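Side-chain contacts in LEOA (Escherichia coli, PDB 4AUR), which probably binds and hydrolyses GTP as a bacterial dynamin of an enterotoxigenic strain, its GTPase domain being joined to a long helical domain: residues D394-Q399 / D442-L447; S401-F406 / T435-A440. All coordinates share one frame; numbering follows the deposited sequence.

Contact 1 of 2, residues D394-Q399 / D442-L447; sequences DDITRQ and DTIGKL
T397 and I444 bring the two backbones closest, their CA atoms 7.5 Å apart, where helix 368-408 and helix 430-447 run side by side in opposite chain directions. I444 is at the middle of the contact: its side chain points at the other helix and divides its two branches between two consecutive residues there. The longer branch reaches the isoleucine. I444 CG1 stands beside its own backbone N (chi1 -72°) and the chain then continues fully extended (chi2 -178°), which carries CD1 out to meet I396 CG2 at 3.3 Å. The two side chains cross at about a right angle and touch methyl to methyl. The shorter branch of I444 serves the threonine: CG2 approaches T397 OG1 at 3.6 Å, the side chains sliding past each other in opposite senses. T397 turns its hydroxyl rather than its methyl to this side, because OG1 lies beside the backbone N (chi1 -81°) while CG2 is swung away from I444. The cross-helix contact is therefore apolar on the isoleucine side and grades into a polar edge at the partly exposed threonine. In all, 116 Å² of surface is buried between the segments, most of it on I444 and I396. Both isoleucines are also covered by further helices: I396 touches F310 of helix 275-343, and I444 touches V538 of helix 530-544. Next to I396, D395 forms a salt bridge with R309 of helix 275-343, tying the same helix turn to that neighbour by charge. Side-chain packing between neighbouring antiparallel helices, each also covered by a third helix, is what a helical bundle consists of, here in the dynamin-like helical domain.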
loop_
_atom_site.group_PDB
_atom_site.type_symbol
_atom_site.label_atom_id
_atom_site.label_comp_id
_atom_site.label_asym_id
_atom_site.label_seq_id
_atom_site.Cartn_x
_atom_site.Cartn_y
_atom_site.Cartn_z
ATOM N N ASP A 394 -15.607 -6.453 -24.854
ATOM C CA ASP A 394 -14.181 -6.714 -24.724
ATOM C C ASP A 394 -13.445 -5.752 -23.774
ATOM O O ASP A 394 -12.412 -6.109 -23.198
ATOM C CB ASP A 394 -13.504 -6.757 -26.106
ATOM C CG ASP A 394 -13.892 -8.007 -26.916
ATOM O OD1 ASP A 394 -14.623 -8.890 -26.381
ATOM O OD2 ASP A 394 -13.465 -8.110 -28.093
ATOM N N ASP A 395 -13.950 -4.541 -23.597
ATOM C CA ASP A 395 -13.269 -3.638 -22.684
ATOM C C ASP A 395 -13.692 -3.914 -21.267
ATOM O O ASP A 395 -12.878 -3.991 -20.373
ATOM C CB ASP A 395 -13.526 -2.181 -22.984
ATOM C CG ASP A 395 -12.583 -1.292 -22.226
ATOM O OD1 ASP A 395 -11.387 -1.641 -22.191
ATOM O OD2 ASP A 395 -13.019 -0.273 -21.653
ATOM N N ILE A 396 -14.979 -4.059 -21.061
ATOM C CA ILE A 396 -15.461 -4.453 -19.766
ATOM C C ILE A 396 -14.729 -5.715 -19.347
ATOM O O ILE A 396 -14.197 -5.798 -18.258
ATOM C CB ILE A 396 -16.967 -4.694 -19.786
ATOM C CG1 ILE A 396 -17.680 -3.363 -19.946
ATOM C CG2 ILE A 396 -17.389 -5.367 -18.492
ATOM C CD1 ILE A 396 -19.146 -3.483 -20.249
ATOM N N THR A 397 -14.685 -6.678 -20.248
ATOM C CA THR A 397 -14.112 -7.980 -19.983
ATOM C C THR A 397 -12.614 -7.867 -19.774
ATOM O O THR A 397 -12.053 -8.570 -18.966
ATOM C CB THR A 397 -14.512 -8.954 -21.118
ATOM O OG1 THR A 397 -15.838 -9.416 -20.857
ATOM C CG2 THR A 397 -13.580 -10.136 -21.255
ATOM N N ARG A 398 -11.951 -6.966 -20.463
ATOM C CA ARG A 398 -10.523 -6.825 -20.230
ATOM C C ARG A 398 -10.203 -6.275 -18.820
ATOM O O ARG A 398 -9.278 -6.745 -18.155
ATOM C CB ARG A 398 -9.868 -5.962 -21.321
ATOM C CG ARG A 398 -8.447 -5.553 -20.971
ATOM C CD ARG A 398 -7.578 -5.159 -22.154
ATOM N NE ARG A 398 -6.167 -5.234 -21.756
ATOM C CZ ARG A 398 -5.132 -5.050 -22.568
ATOM N NH1 ARG A 398 -5.322 -4.761 -23.852
ATOM N NH2 ARG A 398 -3.897 -5.156 -22.085
ATOM N N GLN A 399 -10.957 -5.271 -18.391
ATOM C CA GLN A 399 -10.725 -4.594 -17.123
ATOM C C GLN A 399 -11.098 -5.444 -15.899
ATOM O O GLN A 399 -10.401 -5.443 -14.889
ATOM C CB GLN A 399 -11.539 -3.306 -17.091
ATOM C CG GLN A 399 -11.098 -2.277 -18.093
ATOM C CD GLN A 399 -9.598 -2.155 -18.182
ATOM O OE1 GLN A 399 -8.909 -1.988 -17.185
ATOM N NE2 GLN A 399 -9.085 -2.223 -19.395
ATOM N N ASP A 442 -18.595 -13.446 -16.215
ATOM C CA ASP A 442 -19.250 -14.603 -16.799
ATOM C C ASP A 442 -20.587 -14.238 -17.410
ATOM O O ASP A 442 -20.869 -14.649 -18.529
ATOM C CB ASP A 442 -19.445 -15.722 -15.772
ATOM C CG ASP A 442 -18.251 -16.642 -15.692
ATOM O OD1 ASP A 442 -17.239 -16.364 -16.389
ATOM O OD2 ASP A 442 -18.328 -17.639 -14.930
ATOM N N THR A 443 -21.399 -13.479 -16.676
ATOM C CA THR A 443 -22.662 -13.022 -17.187
ATOM C C THR A 443 -22.464 -12.233 -18.468
ATOM O O THR A 443 -23.302 -12.282 -19.340
ATOM C CB THR A 443 -23.396 -12.170 -16.154
ATOM O OG1 THR A 443 -23.463 -12.910 -14.943
ATOM C CG2 THR A 443 -24.812 -11.844 -16.598
ATOM N N ILE A 444 -21.341 -11.548 -18.604
ATOM C CA ILE A 444 -21.064 -10.762 -19.809
ATOM C C ILE A 444 -20.570 -11.586 -20.989
ATOM O O ILE A 444 -20.852 -11.253 -22.142
ATOM C CB ILE A 444 -20.076 -9.629 -19.495
ATOM C CG1 ILE A 444 -20.833 -8.584 -18.671
ATOM C CG2 ILE A 444 -19.452 -9.044 -20.762
ATOM C CD1 ILE A 444 -20.044 -7.363 -18.309
ATOM N N GLY A 445 -19.845 -12.661 -20.699
ATOM C CA GLY A 445 -19.395 -13.584 -21.725
ATOM C C GLY A 445 -20.506 -14.445 -22.308
ATOM O O GLY A 445 -20.297 -15.089 -23.323
ATOM N N LYS A 446 -21.671 -14.467 -21.661
ATOM C CA LYS A 446 -22.845 -15.183 -22.169
ATOM C C LYS A 446 -23.806 -14.246 -22.883
ATOM O O LYS A 446 -24.505 -14.666 -23.787
ATOM C CB LYS A 446 -23.592 -15.910 -21.045
ATOM C CG LYS A 446 -25.045 -16.239 -21.399
ATOM C CD LYS A 446 -25.687 -17.233 -20.436
ATOM C CE LYS A 446 -26.997 -17.794 -20.997
ATOM N NZ LYS A 446 -27.449 -19.024 -20.280
ATOM N N LEU A 447 -23.872 -12.992 -22.462
ATOM C CA LEU A 447 -24.663 -12.009 -23.184
ATOM C C LEU A 447 -24.114 -11.835 -24.594
ATOM O O LEU A 447 -24.861 -11.926 -25.559
ATOM C CB LEU A 447 -24.644 -10.658 -22.469
ATOM C CG LEU A 447 -25.328 -10.645 -21.109
ATOM C CD1 LEU A 447 -25.176 -9.273 -20.473
ATOM C CD2 LEU A 447 -26.793 -11.059 -21.201
#

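Contact 2 of 2, residues S401-F406 / T435-A440; sequences SSSESF and TTILAA
S403 and E404 are the residues of segment 401-406 that meet the opposing helix, S403 on I437 and E404 on L438, with E404 and I437 approaching to 7.0 Å between CA atoms. One turn before E404, S401 OG is hydrogen-bonded to R441 NH1, the nitrogen that also makes a long, weak ion pair with E404 OE1. S403 points toward the other helix but touches it with carbon, CB lying 3.6 Å from I437 CD1. The hydroxyl is turned back along its own helix, where OG makes a weak hydrogen bond to Q399 O. E404 follows with the larger share of the contact. With CG anti to the backbone N (chi1 171°) and the chain extended beyond it, the side chain runs across the leucine at about a right angle. L438 CD2 packs against this carbon chain, 3.6 Å from E404 CG and 3.7 Å from E404 CD. Both leucine methyls lie on one flat side of the carboxylate, CD2 above its carbon and CD1 3.8 Å from E404 OE2. An acidic side chain is thus laid against a branched apolar one, its charge probably eased somewhat by R441, just beyond segment 435-440, rather than by anything within that segment. The two segments bury 177 Å² together, with S403 and I437 on the inner side and the partly exposed E404 and L438 on the outer. Helix 275-343 closes the inner side, touching S403 through K302 and D306 and I437 through F299. Helix 530-544 lies against helix 430-447, where V538 and L542 meet A440 and L542 also meets T436.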
loop_
_atom_site.group_PDB
_atom_site.type_symbol
_atom_site.label_atom_id
_atom_site.label_comp_id
_atom_site.label_asym_id
_atom_site.label_seq_id
_atom_site.Cartn_x
_atom_site.Cartn_y
_atom_site.Cartn_z
ATOM N N SER A 401 -10.886 -8.548 -15.858
ATOM C CA SER A 401 -9.867 -9.552 -15.783
ATOM C C SER A 401 -8.603 -9.015 -15.169
ATOM O O SER A 401 -7.838 -9.781 -14.617
ATOM C CB SER A 401 -9.603 -10.138 -17.164
ATOM O OG SER A 401 -10.739 -10.888 -17.555
ATOM N N SER A 402 -8.358 -7.716 -15.269
ATOM C CA SER A 402 -7.137 -7.170 -14.676
ATOM C C SER A 402 -7.329 -6.890 -13.183
ATOM O O SER A 402 -6.363 -6.772 -12.458
ATOM C CB SER A 402 -6.675 -5.912 -15.404
ATOM O OG SER A 402 -7.681 -4.938 -15.323
ATOM N N SER A 403 -8.569 -6.745 -12.742
ATOM C CA SER A 403 -8.859 -6.701 -11.329
ATOM C C SER A 403 -8.679 -8.104 -10.748
ATOM O O SER A 403 -8.011 -8.272 -9.740
ATOM C CB SER A 403 -10.272 -6.195 -11.074
ATOM O OG SER A 403 -10.435 -4.886 -11.573
ATOM N N GLU A 404 -9.252 -9.110 -11.397
ATOM C CA GLU A 404 -9.085 -10.488 -10.952
ATOM C C GLU A 404 -7.610 -10.779 -10.738
ATOM O O GLU A 404 -7.203 -11.367 -9.736
ATOM C CB GLU A 404 -9.627 -11.457 -12.004
ATOM C CG GLU A 404 -9.286 -12.923 -11.710
ATOM C CD GLU A 404 -9.281 -13.854 -12.930
ATOM O OE1 GLU A 404 -9.246 -13.379 -14.108
ATOM O OE2 GLU A 404 -9.304 -15.091 -12.687
ATOM N N SER A 405 -6.820 -10.356 -11.715
ATOM C CA SER A 405 -5.399 -10.643 -11.792
ATOM C C SER A 405 -4.605 -9.851 -10.758
ATOM O O SER A 405 -3.568 -10.297 -10.319
ATOM C CB SER A 405 -4.931 -10.332 -13.221
ATOM O OG SER A 405 -3.534 -10.370 -13.372
ATOM N N PHE A 406 -5.087 -8.672 -10.376
ATOM C CA PHE A 406 -4.463 -7.908 -9.317
ATOM C C PHE A 406 -4.701 -8.642 -8.004
ATOM O O PHE A 406 -3.745 -9.014 -7.310
ATOM C CB PHE A 406 -5.014 -6.496 -9.246
ATOM C CG PHE A 406 -4.464 -5.697 -8.096
ATOM C CD1 PHE A 406 -3.208 -5.133 -8.168
ATOM C CD2 PHE A 406 -5.195 -5.522 -6.938
ATOM C CE1 PHE A 406 -2.687 -4.409 -7.100
ATOM C CE2 PHE A 406 -4.687 -4.782 -5.891
ATOM C CZ PHE A 406 -3.434 -4.241 -5.965
ATOM N N THR A 435 -14.581 -13.291 -6.730
ATOM C CA THR A 435 -15.762 -14.048 -7.161
ATOM C C THR A 435 -16.851 -13.192 -7.795
ATOM O O THR A 435 -17.520 -13.592 -8.744
ATOM C CB THR A 435 -16.415 -14.733 -5.956
ATOM O OG1 THR A 435 -15.418 -15.448 -5.244
ATOM C CG2 THR A 435 -17.505 -15.692 -6.402
ATOM N N THR A 436 -17.043 -12.028 -7.208
ATOM C CA THR A 436 -18.100 -11.141 -7.578
ATOM C C THR A 436 -17.784 -10.569 -8.950
ATOM O O THR A 436 -18.637 -10.490 -9.826
ATOM C CB THR A 436 -18.200 -10.083 -6.486
ATOM O OG1 THR A 436 -18.740 -10.717 -5.328
ATOM C CG2 THR A 436 -19.097 -8.944 -6.865
ATOM N N ILE A 437 -16.537 -10.184 -9.119
ATOM C CA ILE A 437 -15.984 -9.822 -10.412
ATOM C C ILE A 437 -16.197 -10.946 -11.468
ATOM O O ILE A 437 -16.832 -10.709 -12.491
ATOM C CB ILE A 437 -14.498 -9.423 -10.228
ATOM C CG1 ILE A 437 -14.420 -8.043 -9.605
ATOM C CG2 ILE A 437 -13.758 -9.381 -11.536
ATOM C CD1 ILE A 437 -13.036 -7.651 -9.203
ATOM N N LEU A 438 -15.724 -12.160 -11.205
ATOM C CA LEU A 438 -15.791 -13.244 -12.195
ATOM C C LEU A 438 -17.193 -13.716 -12.561
ATOM O O LEU A 438 -17.396 -14.242 -13.640
ATOM C CB LEU A 438 -15.016 -14.471 -11.730
ATOM C CG LEU A 438 -13.531 -14.328 -11.407
ATOM C CD1 LEU A 438 -12.871 -15.685 -11.601
ATOM C CD2 LEU A 438 -12.836 -13.289 -12.265
ATOM N N ALA A 439 -18.152 -13.583 -11.667
ATOM C CA ALA A 439 -19.523 -13.855 -12.028
ATOM C C ALA A 439 -20.068 -12.715 -12.883
ATOM O O ALA A 439 -20.979 -12.910 -13.668
ATOM C CB ALA A 439 -20.367 -14.037 -10.787
ATOM N N ALA A 440 -19.525 -11.518 -12.742
ATOM C CA ALA A 440 -19.957 -10.428 -13.602
ATOM C C ALA A 440 -19.338 -10.578 -14.987
ATOM O O ALA A 440 -19.980 -10.283 -15.982
ATOM C CB ALA A 440 -19.586 -9.089 -13.009
#

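Contacts 1 and 2 are two successive points on a single helix pair, their centres 10 Å apart, both joining helix 368-408 to helix 430-447. The order along the chain is 394-399, 401-406, 435-440 and 442-447, so contact 2 is nested inside the loop that contact 1 closes, as expected when neighbouring helices run antiparallel. Both pairings lie within the dynamin-like helical domain, where helices 275-343 and 530-544 flank them. With contacts at two successive levels, the shorter helix 430-447 lies along part of helix 368-408, and the pair belongs to the elongated helical part of the molecule, apart from the mixed sheet of the GTPase domain.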